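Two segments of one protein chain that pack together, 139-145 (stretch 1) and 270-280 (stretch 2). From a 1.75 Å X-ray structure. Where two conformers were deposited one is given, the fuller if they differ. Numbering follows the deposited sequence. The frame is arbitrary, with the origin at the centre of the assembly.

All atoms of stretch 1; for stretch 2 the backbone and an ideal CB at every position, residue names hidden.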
ATOM      1  N   SER A 139       5.014 -23.960   5.806  1.00 20.40           N
ATOM      2  CA  SER A 139       5.986 -23.513   4.821  1.00 20.88           C
ATOM      3  C   SER A 139       5.319 -22.532   3.858  1.00 20.02           C
ATOM      4  O   SER A 139       4.093 -22.476   3.757  1.00 17.47           O
ATOM      5  CB  SER A 139       6.514 -24.699   4.021  1.00 21.14           C
ATOM      6  OG  SER A 139       5.487 -25.244   3.200  1.00 19.51           O
ATOM      7  N   PHE A 140       6.126 -21.727   3.180  1.00 15.05           N
ATOM      8  CA  PHE A 140       5.589 -20.785   2.201  1.00 15.28           C
ATOM      9  C   PHE A 140       4.852 -21.564   1.116  1.00 14.76           C
ATOM     10  O   PHE A 140       3.796 -21.144   0.640  1.00 15.52           O
ATOM     11  CB  PHE A 140       6.738 -19.966   1.605  1.00 16.26           C
ATOM     12  CG  PHE A 140       6.312 -18.961   0.560  1.00 15.86           C
ATOM     13  CD1 PHE A 140       5.325 -18.027   0.830  1.00 14.64           C
ATOM     14  CD2 PHE A 140       6.924 -18.949  -0.685  1.00 16.84           C
ATOM     15  CE1 PHE A 140       4.943 -17.081  -0.145  1.00 14.52           C
ATOM     16  CE2 PHE A 140       6.548 -18.016  -1.654  1.00 19.76           C
ATOM     17  CZ  PHE A 140       5.571 -17.079  -1.374  1.00 15.64           C
ATOM     18  N   ARG A 141       5.400 -22.715   0.730  1.00 17.05           N
ATOM     19  CA  ARG A 141       4.772 -23.513  -0.321  1.00 16.55           C
ATOM     20  C   ARG A 141       3.340 -23.902   0.061  1.00 18.93           C
ATOM     21  O   ARG A 141       2.410 -23.774  -0.749  1.00 16.11           O
ATOM     22  CB  ARG A 141       5.598 -24.771  -0.613  1.00 16.92           C
ATOM     23  CG  ARG A 141       5.145 -25.495  -1.858  1.00 18.61           C
ATOM     24  CD  ARG A 141       5.910 -26.801  -2.047  1.00 18.19           C
ATOM     25  NE  ARG A 141       7.356 -26.653  -2.263  1.00 22.17           N
ATOM     26  CZ  ARG A 141       7.912 -26.278  -3.412  1.00 23.24           C
ATOM     27  NH1 ARG A 141       7.144 -25.955  -4.448  1.00 17.71           N
ATOM     28  NH2 ARG A 141       9.237 -26.212  -3.531  1.00 21.82           N
ATOM     29  N   GLU A 142       3.177 -24.381   1.291  0.57 16.28           N
ATOM     30  CA  GLU A 142       1.865 -24.757   1.818  0.57 19.57           C
ATOM     31  C   GLU A 142       0.961 -23.549   2.014  0.57 19.01           C
ATOM     32  O   GLU A 142      -0.243 -23.615   1.775  0.57 19.39           O
ATOM     33  CB  GLU A 142       2.016 -25.477   3.161  0.57 19.16           C
ATOM     34  CG  GLU A 142       2.709 -26.826   3.084  0.57 21.59           C
ATOM     35  CD  GLU A 142       2.971 -27.413   4.462  0.57 29.75           C
ATOM     36  OE1 GLU A 142       3.862 -26.898   5.177  0.57 26.27           O
ATOM     37  OE2 GLU A 142       2.273 -28.378   4.835  0.57 34.29           O
ATOM     38  N   SER A 143       1.550 -22.449   2.468  1.00 15.15           N
ATOM     39  CA  SER A 143       0.793 -21.215   2.727  1.00 14.35           C
ATOM     40  C   SER A 143       0.214 -20.664   1.414  1.00 16.95           C
ATOM     41  O   SER A 143      -0.936 -20.220   1.364  1.00 17.70           O
ATOM     42  CB  SER A 143       1.686 -20.181   3.435  1.00 15.18           C
ATOM     43  OG  SER A 143       0.920 -19.167   4.095  1.00 18.46           O
ATOM     44  N   LEU A 144       1.006 -20.720   0.345  1.00 15.78           N
ATOM     45  CA  LEU A 144       0.542 -20.290  -0.971  1.00 15.14           C
ATOM     46  C   LEU A 144      -0.664 -21.106  -1.411  1.00 18.98           C
ATOM     47  O   LEU A 144      -1.620 -20.573  -1.985  1.00 18.17           O
ATOM     48  CB  LEU A 144       1.647 -20.477  -2.017  1.00 17.37           C
ATOM     49  CG  LEU A 144       2.693 -19.376  -2.143  1.00 22.83           C
ATOM     50  CD1 LEU A 144       3.861 -19.888  -2.988  1.00 21.21           C
ATOM     51  CD2 LEU A 144       2.078 -18.109  -2.765  1.00 17.96           C
ATOM     52  N   ALA A 145      -0.600 -22.410  -1.165  1.00 16.66           N
ATOM     53  CA  ALA A 145      -1.628 -23.325  -1.634  1.00 15.89           C
ATOM     54  C   ALA A 145      -2.964 -23.103  -0.927  1.00 16.51           C
ATOM     55  O   ALA A 145      -4.017 -23.494  -1.443  1.00 21.83           O
ATOM     56  CB  ALA A 145      -1.161 -24.773  -1.474  1.00 22.41           C
ATOM     57  N   UNK A 270      15.079 -17.556   2.120  1.00 58.04           N
ATOM     58  CA  UNK A 270      15.096 -17.570   0.660  1.00 54.43           C
ATOM     59  C   UNK A 270      13.980 -18.441   0.100  1.00 37.22           C
ATOM     60  O   UNK A 270      13.821 -19.598   0.491  1.00 36.73           O
ATOM     61  CB  UNK A 270      16.451 -18.064   0.149  1.00 54.43           C
ATOM     62  N   UNK A 271      13.219 -17.889  -0.836  1.00 29.84           N
ATOM     63  CA  UNK A 271      12.130 -18.629  -1.443  1.00 24.27           C
ATOM     64  C   UNK A 271      12.676 -19.801  -2.274  1.00 28.35           C
ATOM     65  O   UNK A 271      13.750 -19.705  -2.868  1.00 25.40           O
ATOM     66  CB  UNK A 271      11.278 -17.701  -2.312  1.00 24.27           C
ATOM     67  N   UNK A 272      11.951 -20.918  -2.297  1.00 23.96           N
ATOM     68  CA  UNK A 272      12.337 -22.046  -3.146  1.00 24.66           C
ATOM     69  C   UNK A 272      12.465 -21.588  -4.599  1.00 23.78           C
ATOM     70  O   UNK A 272      11.619 -20.878  -5.095  1.00 21.97           O
ATOM     71  CB  UNK A 272      11.319 -23.183  -3.031  1.00 24.66           C
ATOM     72  N   UNK A 273      13.529 -22.013  -5.286  1.00 16.69           N
ATOM     73  CA  UNK A 273      13.753 -21.573  -6.670  1.00 22.29           C
ATOM     74  C   UNK A 273      12.596 -21.904  -7.623  1.00 19.12           C
ATOM     75  O   UNK A 273      12.243 -21.064  -8.453  1.00 19.16           O
ATOM     76  CB  UNK A 273      15.037 -22.212  -7.203  1.00 22.29           C
ATOM     77  N   UNK A 274      12.011 -23.096  -7.516  1.00 19.34           N
ATOM     78  CA  UNK A 274      10.905 -23.429  -8.405  1.00 18.15           C
ATOM     79  C   UNK A 274       9.733 -22.485  -8.159  1.00 16.65           C
ATOM     80  O   UNK A 274       9.028 -22.109  -9.096  1.00 17.49           O
ATOM     81  CB  UNK A 274      10.472 -24.883  -8.209  1.00 18.15           C
ATOM     82  N   UNK A 275       9.519 -22.095  -6.905  1.00 16.37           N
ATOM     83  CA  UNK A 275       8.423 -21.161  -6.610  1.00 14.08           C
ATOM     84  C   UNK A 275       8.708 -19.779  -7.175  1.00 16.09           C
ATOM     85  O   UNK A 275       7.809 -19.113  -7.667  1.00 15.90           O
ATOM     86  CB  UNK A 275       8.192 -21.066  -5.101  1.00 14.08           C
ATOM     87  N   UNK A 276       9.959 -19.337  -7.104  0.66 13.53           N
ATOM     88  CA  UNK A 276      10.281 -18.042  -7.694  0.66 15.19           C
ATOM     89  C   UNK A 276       9.992 -18.061  -9.197  0.66 16.18           C
ATOM     90  O   UNK A 276       9.425 -17.117  -9.737  0.66 17.06           O
ATOM     91  CB  UNK A 276      11.745 -17.681  -7.434  0.66 15.19           C
ATOM     92  N   UNK A 277      10.364 -19.145  -9.870  1.00 14.48           N
ATOM     93  CA  UNK A 277      10.118 -19.222 -11.309  1.00 15.25           C
ATOM     94  C   UNK A 277       8.616 -19.247 -11.589  1.00 15.97           C
ATOM     95  O   UNK A 277       8.123 -18.507 -12.445  1.00 15.98           O
ATOM     96  CB  UNK A 277      10.792 -20.459 -11.905  1.00 15.25           C
ATOM     97  N   UNK A 278       7.888 -20.090 -10.863  0.51 15.88           N
ATOM     98  CA  UNK A 278       6.454 -20.239 -11.108  0.51 16.57           C
ATOM     99  C   UNK A 278       5.667 -18.971 -10.784  0.51 16.36           C
ATOM    100  O   UNK A 278       4.745 -18.614 -11.512  0.51 16.36           O
ATOM    101  CB  UNK A 278       5.906 -21.406 -10.285  0.51 16.57           C
ATOM    102  N   UNK A 279       6.017 -18.304  -9.685  1.00 12.95           N
ATOM    103  CA  UNK A 279       5.320 -17.073  -9.315  1.00 13.79           C
ATOM    104  C   UNK A 279       5.645 -15.951 -10.288  1.00 13.31           C
ATOM    105  O   UNK A 279       4.764 -15.162 -10.643  1.00 14.04           O
ATOM    106  CB  UNK A 279       5.688 -16.655  -7.890  1.00 13.79           C
ATOM    107  N   UNK A 280       6.890 -15.892 -10.752  1.00 13.05           N
ATOM    108  CA  UNK A 280       7.239 -14.879 -11.756  1.00 12.53           C
ATOM    109  C   UNK A 280       6.348 -15.044 -12.998  1.00 17.21           C
ATOM    110  O   UNK A 280       5.799 -14.076 -13.529  1.00 14.71           O
ATOM    111  CB  UNK A 280       8.716 -14.986 -12.139  1.00 12.53           C
TER

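Position 270 lies in an extended segment before the helix. Nothing of stretch 1 comes within 5.5 Å of its ideal CB, so almost any residue would suit. It is E270, poorly ordered and without contact.

At position 271 CA-to-CB points sideways, but the ideal CB is 4.8 Å from F140 CE2. A long, flexible apolar side chain could turn back to the ring; a leucine or isoleucine might also reach it. The residue is M271, present as selenomethionine. M271 CE ends 3.9 Å from F140 CE2, and M271 SE lies 5.4 Å from the F140 ring centroid, obliquely.

Position 272 precedes the helix, where serine, threonine, aspartate or asparagine is common. CA-to-CB points toward stretch 1, and the ideal CB is 3.7 Å from R141 NH2. Polar or acidic residues would suit the charge. The residue is E272. E272 CG lies 3.6 Å from R141 NH2, but E272 OE1 remains 4.3 Å from R141 NH2, too far for a salt bridge.

Position 273 opens the helix with phi -58° and points away. Proline fits the first turn well, as would many polar residues. It is P273, without contact.

At position 274 CA-to-CB points sideways, with the ideal CB 5.0 Å from R141 NH2. The guanidinium calls for an acceptor: aspartate, perhaps glutamate or asparagine. The residue is D274. R141 NH1 donates to D274 OD2 and R141 NH2 to D274 OD1, both at 2.9 Å. The two nearly straight bonds make a paired salt bridge, with OD1 near the guanidinium plane.

Position 275 points toward F140, R141 and L144. Its ideal CB is 4.9 Å from F140 CE2 and 5.0 Å from both L144 CD1 and R141 NH1. That leaves room for a medium apolar side chain, such as leucine, isoleucine or methionine. It is L275, which has the largest contact area in stretch 2. L275 CD1 is 4.0 Å from F140 CD2; L275 CD2 is 4.1 Å from L144 CD1 and 3.6 Å from R141 NH1. CG lies over one face of the guanidinium.

Positions 276 and 277 leave stretch 1 behind, and polar residues would suit them. They are R276 and E277.

Position 278 points toward stretch 1 but has nothing close; many residues would serve. It is E278.

Position 279, one turn after L275, points toward F140 and L144 from farther off. A leucine or methionine could bridge the gap. It is L279: L279 CD1 lies 4.0 Å from F140 CE2 and 4.1 Å from L144 CD1.

Position 280 is out of reach and permissive. It is T280.

Stretch 2 (270-280) EMEPDLREELT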
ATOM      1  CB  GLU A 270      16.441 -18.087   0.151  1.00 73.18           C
ATOM      2  CG  GLU A 270      17.526 -17.031   0.049  1.00 83.88           C
ATOM      3  CD  GLU A 270      17.366 -16.157  -1.177  1.00 87.51           C
ATOM      4  OE1 GLU A 270      16.253 -16.126  -1.745  1.00 88.51           O
ATOM      5  OE2 GLU A 270      18.355 -15.506  -1.577  1.00 89.60           O
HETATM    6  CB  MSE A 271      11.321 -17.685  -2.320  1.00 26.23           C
HETATM    7  CG  MSE A 271      10.274 -18.355  -3.141  1.00 24.68           C
HETATM    8 SE   MSE A 271       9.514 -17.041  -4.348  0.64 23.92          SE
HETATM    9  CE  MSE A 271       9.201 -15.608  -3.089  1.00 28.41           C
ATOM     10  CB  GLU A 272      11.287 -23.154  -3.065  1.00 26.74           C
ATOM     11  CG  GLU A 272      11.173 -23.790  -1.692  1.00 27.77           C
ATOM     12  CD  GLU A 272      12.277 -24.792  -1.426  1.00 33.16           C
ATOM     13  OE1 GLU A 272      13.170 -24.938  -2.288  1.00 33.51           O
ATOM     14  OE2 GLU A 272      12.251 -25.441  -0.355  1.00 33.89           O
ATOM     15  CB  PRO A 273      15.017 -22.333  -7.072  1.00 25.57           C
ATOM     16  CG  PRO A 273      15.751 -22.520  -5.778  1.00 30.57           C
ATOM     17  CD  PRO A 273      14.692 -22.737  -4.736  1.00 23.80           C
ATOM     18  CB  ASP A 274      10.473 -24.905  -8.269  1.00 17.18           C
ATOM     19  CG  ASP A 274       9.788 -25.203  -6.936  1.00 22.86           C
ATOM     20  OD1 ASP A 274      10.463 -25.119  -5.892  1.00 22.84           O
ATOM     21  OD2 ASP A 274       8.579 -25.542  -6.933  1.00 20.54           O
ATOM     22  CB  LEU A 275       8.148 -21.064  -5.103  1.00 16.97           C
ATOM     23  CG  LEU A 275       7.531 -22.314  -4.479  1.00 19.61           C
ATOM     24  CD1 LEU A 275       7.447 -22.166  -2.959  1.00 23.31           C
ATOM     25  CD2 LEU A 275       6.149 -22.558  -5.076  1.00 21.54           C
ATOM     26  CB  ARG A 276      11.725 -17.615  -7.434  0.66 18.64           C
ATOM     27  CG  ARG A 276      12.052 -16.269  -8.129  0.66 26.35           C
ATOM     28  CD  ARG A 276      13.295 -15.580  -7.589  0.66 31.52           C
ATOM     29  NE  ARG A 276      13.092 -15.047  -6.243  0.66 33.46           N
ATOM     30  CZ  ARG A 276      12.592 -13.842  -5.972  0.66 19.70           C
ATOM     31  NH1 ARG A 276      12.221 -13.029  -6.950  0.66 19.14           N
ATOM     32  NH2 ARG A 276      12.448 -13.463  -4.716  0.66 25.67           N
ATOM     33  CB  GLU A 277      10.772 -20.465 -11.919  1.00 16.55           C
ATOM     34  CG  GLU A 277      12.281 -20.500 -11.779  1.00 20.47           C
ATOM     35  CD  GLU A 277      12.983 -19.516 -12.698  1.00 32.59           C
ATOM     36  OE1 GLU A 277      12.303 -18.845 -13.505  1.00 29.49           O
ATOM     37  OE2 GLU A 277      14.225 -19.418 -12.616  1.00 40.23           O
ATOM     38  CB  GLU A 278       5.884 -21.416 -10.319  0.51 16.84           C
ATOM     39  CG  GLU A 278       4.594 -21.975 -10.894  0.51 17.99           C
ATOM     40  CD  GLU A 278       4.247 -23.328 -10.293  0.51 30.02           C
ATOM     41  OE1 GLU A 278       4.592 -23.553  -9.112  0.51 34.96           O
ATOM     42  OE2 GLU A 278       3.640 -24.163 -10.999  0.51 23.34           O
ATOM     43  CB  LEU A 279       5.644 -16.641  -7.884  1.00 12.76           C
ATOM     44  CG  LEU A 279       4.974 -17.475  -6.783  1.00 19.58           C
ATOM     45  CD1 LEU A 279       5.462 -17.026  -5.405  1.00 17.93           C
ATOM     46  CD2 LEU A 279       3.453 -17.393  -6.879  1.00 22.16           C
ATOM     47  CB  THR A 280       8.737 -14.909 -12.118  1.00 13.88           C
ATOM     48  OG1 THR A 280       9.511 -14.677 -10.932  1.00 13.57           O
ATOM     49  CG2 THR A 280       9.072 -13.835 -13.144  1.00 17.81           C
TER
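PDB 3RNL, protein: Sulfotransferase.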